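Rod shape-determining protein (MreC) (Helicobacter pylori, PDB 5LP5) binds the penicillin-binding protein PBP2 and probably acts with it as part of the cell-wall synthesis machinery that keeps the bacterium in shape. Local coordinates at residues C[195-200]-C[208-213]; C[177-182]-C[224-229]. All coordinates share one frame; numbering follows the deposited sequence.

Contact 1. Residues C[195-200]-C[208-213]; sequences VLTSGL and VFVGEV
Strands 194-197 and 209-218 form a beta hairpin within a closed six-stranded antiparallel barrel, and a classic beta bulge breaks their pairing. On its other side strand 194-197 is bonded through Leu196 to Met160 of strand 158-161. Val210 and Gly211 together stand across from Val195, whose carbonyl oxygen is shared by both amides. Val210 N gives the stronger bond, 2.9 Å to Val195 O and in the carbonyl plane; Gly211 N reaches the same oxygen only weakly. The amide of Val195 is bound in turn, with N 2.8 Å from Gly211 O, although it comes from above that carbonyl's plane. Val210 adopts the helix-like phi/psi of -116°/-55° that a bulge of this class needs at its first position.

Beyond the bulge Thr197 binds Val208 twice. Its N donates to Val208 O at 2.8 Å, nearly straight, and its OG1 accepts from Val208 N at 3.0 Å. OG1 sits between the backbone N and the carbonyl carbon (chi1 60°) and also bonds to Gly205 O, so that the hydroxyl links the strand to the hairpin loop. Val208 O receives a further CA-H contact from Leu196 CA. Next along the chain, Ser198 OG accepts from Leu200 N, closing an ST turn, and bonds to Ser158 OG.

Apolar groups fill in around this polar network: Val195 CG1 lies 4.0 Å from Val210 CB, and CG2 of the same valine crosses Val213 CG2 at about a right angle. The doubled amides at Val195 O and the paired bonds of Thr197 N and OG1 to Val208 thus define the shifted register, with valine packing alongside.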
# COMPACT_ATOMS: atom_id res chain seq x y z
N VAL C 195 15.75 -11.87 -15.15
CA VAL C 195 14.51 -11.21 -15.53
C VAL C 195 13.99 -11.84 -16.84
O VAL C 195 14.70 -11.86 -17.85
CB VAL C 195 14.76 -9.71 -15.72
CG1 VAL C 195 13.50 -9.00 -16.20
CG2 VAL C 195 15.22 -9.10 -14.42
N LEU C 196 12.77 -12.34 -16.81
CA LEU C 196 12.17 -13.05 -17.95
C LEU C 196 10.85 -12.39 -18.34
O LEU C 196 10.19 -11.78 -17.51
CB LEU C 196 11.86 -14.49 -17.58
CG LEU C 196 13.03 -15.28 -17.04
CD1 LEU C 196 12.60 -16.58 -16.34
CD2 LEU C 196 14.02 -15.51 -18.17
N THR C 197 10.45 -12.56 -19.60
CA THR C 197 9.14 -12.09 -20.00
C THR C 197 8.07 -12.84 -19.19
O THR C 197 8.18 -14.05 -18.98
CB THR C 197 8.90 -12.30 -21.49
OG1 THR C 197 8.98 -13.70 -21.80
CG2 THR C 197 9.91 -11.57 -22.32
N SER C 198 7.05 -12.14 -18.74
CA SER C 198 6.03 -12.73 -17.86
C SER C 198 5.00 -13.51 -18.67
O SER C 198 4.36 -14.42 -18.18
CB SER C 198 5.28 -11.66 -17.08
OG SER C 198 4.22 -11.13 -17.86
N GLY C 199 4.83 -13.13 -19.92
CA GLY C 199 3.87 -13.82 -20.78
C GLY C 199 2.43 -13.49 -20.42
O GLY C 199 1.52 -14.23 -20.74
N LEU C 200 2.22 -12.38 -19.73
CA LEU C 200 0.87 -11.94 -19.35
C LEU C 200 0.32 -10.82 -20.22
O LEU C 200 -0.86 -10.46 -20.11
CB LEU C 200 0.91 -11.43 -17.91
CG LEU C 200 1.29 -12.46 -16.84
CD1 LEU C 200 1.67 -11.77 -15.54
CD2 LEU C 200 0.14 -13.43 -16.64
N VAL C 208 11.06 -15.92 -21.74
CA VAL C 208 12.10 -15.45 -22.63
C VAL C 208 13.03 -14.55 -21.85
O VAL C 208 12.57 -13.77 -21.03
CB VAL C 208 11.52 -14.68 -23.82
CG1 VAL C 208 12.62 -14.17 -24.72
CG2 VAL C 208 10.59 -15.57 -24.62
N PHE C 209 14.33 -14.66 -22.09
CA PHE C 209 15.33 -13.94 -21.28
C PHE C 209 15.36 -12.46 -21.63
O PHE C 209 15.28 -12.07 -22.79
CB PHE C 209 16.72 -14.53 -21.47
CG PHE C 209 17.81 -13.83 -20.69
CD1 PHE C 209 18.00 -14.12 -19.36
CD2 PHE C 209 18.64 -12.91 -21.30
CE1 PHE C 209 19.02 -13.48 -18.62
CE2 PHE C 209 19.64 -12.26 -20.58
CZ PHE C 209 19.83 -12.55 -19.23
N VAL C 210 15.45 -11.62 -20.62
CA VAL C 210 15.53 -10.18 -20.81
C VAL C 210 16.86 -9.64 -20.32
O VAL C 210 17.57 -8.97 -21.08
CB VAL C 210 14.39 -9.46 -20.10
CG1 VAL C 210 14.53 -7.96 -20.26
CG2 VAL C 210 13.07 -9.89 -20.70
N GLY C 211 17.18 -9.92 -19.05
CA GLY C 211 18.41 -9.40 -18.41
C GLY C 211 18.53 -9.78 -16.95
O GLY C 211 17.89 -10.71 -16.50
N GLU C 212 19.38 -9.06 -16.22
CA GLU C 212 19.63 -9.34 -14.81
C GLU C 212 19.61 -8.05 -14.01
O GLU C 212 20.03 -7.01 -14.51
CB GLU C 212 21.00 -10.01 -14.62
CG GLU C 212 21.13 -11.36 -15.31
CD GLU C 212 22.52 -11.95 -15.33
OE1 GLU C 212 23.35 -11.57 -14.44
OE2 GLU C 212 22.73 -12.81 -16.23
N VAL C 213 19.15 -8.12 -12.77
CA VAL C 213 19.03 -6.92 -11.95
C VAL C 213 20.42 -6.43 -11.56
O VAL C 213 21.22 -7.19 -11.03
CB VAL C 213 18.21 -7.20 -10.69
CG1 VAL C 213 18.13 -5.94 -9.81
CG2 VAL C 213 16.82 -7.66 -11.09

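Contact 2. Residues C[177-182]-C[224-229]; sequences ELVVDF and SAVLKN
In the second six-stranded antiparallel beta-barrel of MreC, strand 178-183 lies beside strand 223-228, and their side chains alternate between two faces. Leu178, Val180, Ala225 and Leu227 share the face turned to the residues of strands 158-161 and 166-172. Here Leu227, with CG beside its backbone N (chi1 -54°), sets both methyls against the neighbouring strand. CD1 meets Leu178 CD2 at 3.9 Å, the two leucines crossing obliquely, while CD2 meets Val180 CG2 at the same separation, 3.9 Å. Leu178 makes its share of this contact with CG anti to the backbone N (chi1 -164°), and Ile170 packs against Leu178, Val180 and Leu227 alike. Farther along, Val180 and Ala225 stand directly across from one another as a hydrogen-bonded pair, so the small methyl of the alanine meets the branch point of the valine.

Val179 and Val226 form the neighbouring non-hydrogen-bonded pair on the other face, touching loosely through their CG2 methyls. Val226 CG1, anti to the backbone N, is approached by the extended chain of Glu177, whose carboxylate passes obliquely with OE1 3.7 Å away. Carboxylate against methyl is van der Waals packing.

Between the faces runs regular backbone bonding. Leu227 N points nearly along the C=O axis of Leu178, and Val180 and Ala225 exchange a reciprocal pair of bonds through Val180 N to Ala225 O (2.7 Å) and Ala225 N to Val180 O (2.8 Å). At the far end Asp181 turns its carboxylate back across the strands, and Ser224 OG donates to Asp181 OD1 from above the carboxylate plane.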
# COMPACT_ATOMS: atom_id res chain seq x y z
N GLU C 177 19.10 3.22 -20.14
CA GLU C 177 19.28 1.92 -19.51
C GLU C 177 17.94 1.23 -19.53
O GLU C 177 16.90 1.87 -19.43
CB GLU C 177 19.75 2.06 -18.05
CG GLU C 177 20.90 3.03 -17.84
CD GLU C 177 21.49 2.99 -16.45
OE1 GLU C 177 20.82 3.49 -15.51
OE2 GLU C 177 22.62 2.46 -16.31
N LEU C 178 17.94 -0.08 -19.68
CA LEU C 178 16.71 -0.85 -19.61
C LEU C 178 16.29 -0.97 -18.16
O LEU C 178 17.06 -1.39 -17.34
CB LEU C 178 16.90 -2.23 -20.25
CG LEU C 178 15.59 -2.94 -20.56
CD1 LEU C 178 14.81 -2.12 -21.56
CD2 LEU C 178 15.85 -4.31 -21.14
N VAL C 179 15.04 -0.63 -17.86
CA VAL C 179 14.57 -0.60 -16.48
C VAL C 179 13.31 -1.42 -16.31
O VAL C 179 12.47 -1.45 -17.21
CB VAL C 179 14.26 0.85 -16.06
CG1 VAL C 179 13.60 0.88 -14.69
CG2 VAL C 179 15.53 1.71 -16.15
N VAL C 180 13.19 -2.12 -15.19
CA VAL C 180 11.90 -2.68 -14.79
C VAL C 180 11.27 -1.74 -13.78
O VAL C 180 11.83 -1.46 -12.72
CB VAL C 180 12.02 -4.09 -14.17
CG1 VAL C 180 10.65 -4.61 -13.79
CG2 VAL C 180 12.71 -5.05 -15.13
N ASP C 181 10.08 -1.28 -14.10
CA ASP C 181 9.37 -0.30 -13.30
C ASP C 181 8.17 -0.93 -12.61
O ASP C 181 7.72 -2.02 -12.99
CB ASP C 181 8.90 0.83 -14.23
CG ASP C 181 9.73 2.08 -14.09
OD1 ASP C 181 9.99 2.43 -12.92
OD2 ASP C 181 10.10 2.69 -15.13
N PHE C 182 7.68 -0.23 -11.59
CA PHE C 182 6.40 -0.51 -10.93
C PHE C 182 6.32 -1.82 -10.14
O PHE C 182 5.29 -2.47 -10.10
CB PHE C 182 5.25 -0.40 -11.92
CG PHE C 182 5.29 0.84 -12.77
CD1 PHE C 182 5.51 2.10 -12.21
CD2 PHE C 182 5.20 0.72 -14.15
CE1 PHE C 182 5.57 3.22 -13.02
CE2 PHE C 182 5.23 1.85 -14.97
CZ PHE C 182 5.42 3.10 -14.40
N SER C 224 12.03 0.23 -8.64
CA SER C 224 12.49 -0.03 -9.99
C SER C 224 13.75 -0.87 -9.94
O SER C 224 14.46 -0.87 -8.95
CB SER C 224 12.81 1.29 -10.71
OG SER C 224 11.66 2.04 -11.04
N ALA C 225 14.03 -1.55 -11.04
CA ALA C 225 15.24 -2.34 -11.16
C ALA C 225 15.90 -2.01 -12.47
O ALA C 225 15.29 -2.13 -13.53
CB ALA C 225 14.92 -3.83 -11.12
N VAL C 226 17.15 -1.58 -12.40
CA VAL C 226 17.92 -1.33 -13.60
C VAL C 226 18.59 -2.61 -13.99
O VAL C 226 19.15 -3.29 -13.14
CB VAL C 226 19.00 -0.26 -13.34
CG1 VAL C 226 19.79 0.01 -14.62
CG2 VAL C 226 18.35 1.02 -12.82
N LEU C 227 18.55 -2.93 -15.28
CA LEU C 227 19.07 -4.22 -15.75
C LEU C 227 20.46 -4.11 -16.32
O LEU C 227 20.85 -3.07 -16.78
CB LEU C 227 18.16 -4.82 -16.83
CG LEU C 227 16.71 -4.94 -16.44
CD1 LEU C 227 15.96 -5.71 -17.50
CD2 LEU C 227 16.55 -5.66 -15.12
N LYS C 228 21.18 -5.22 -16.29
CA LYS C 228 22.42 -5.37 -17.03
C LYS C 228 22.30 -6.65 -17.87
O LYS C 228 21.34 -7.40 -17.70
CB LYS C 228 23.59 -5.45 -16.06
CG LYS C 228 23.53 -6.64 -15.10
CD LYS C 228 24.69 -6.69 -14.13
CE LYS C 228 24.34 -7.56 -12.92
NZ LYS C 228 25.43 -7.64 -11.88
N ASN C 229 23.23 -6.89 -18.79
CA ASN C 229 23.15 -8.03 -19.69
C ASN C 229 21.85 -8.08 -20.49
O ASN C 229 21.44 -9.17 -20.93
CB ASN C 229 23.27 -9.34 -18.91
CG ASN C 229 24.65 -9.58 -18.42
OD1 ASN C 229 25.58 -9.64 -19.23
ND2 ASN C 229 24.82 -9.72 -17.10

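How the contacts relate
Following the chain from the N terminus, past strands of the other barrel and strands 158-161 and 166-172, the first segment met is 177-182, which contact 2 later joins to 224-229. The chain continues into 195-200, turns through a short loop and returns along 208-213, so contact 1 closes a small hairpin nested wholly within the longer loop of contact 2. A short connection leads from strand 209-218 into strand 223-228; the contacts meet along this strand pair, away from the connection, where Glu212 O probably accepts a hydrogen bond from Lys228 N. Strands 178-183, 223-228, 209-218 and 194-197 thus follow one another across the same sheet.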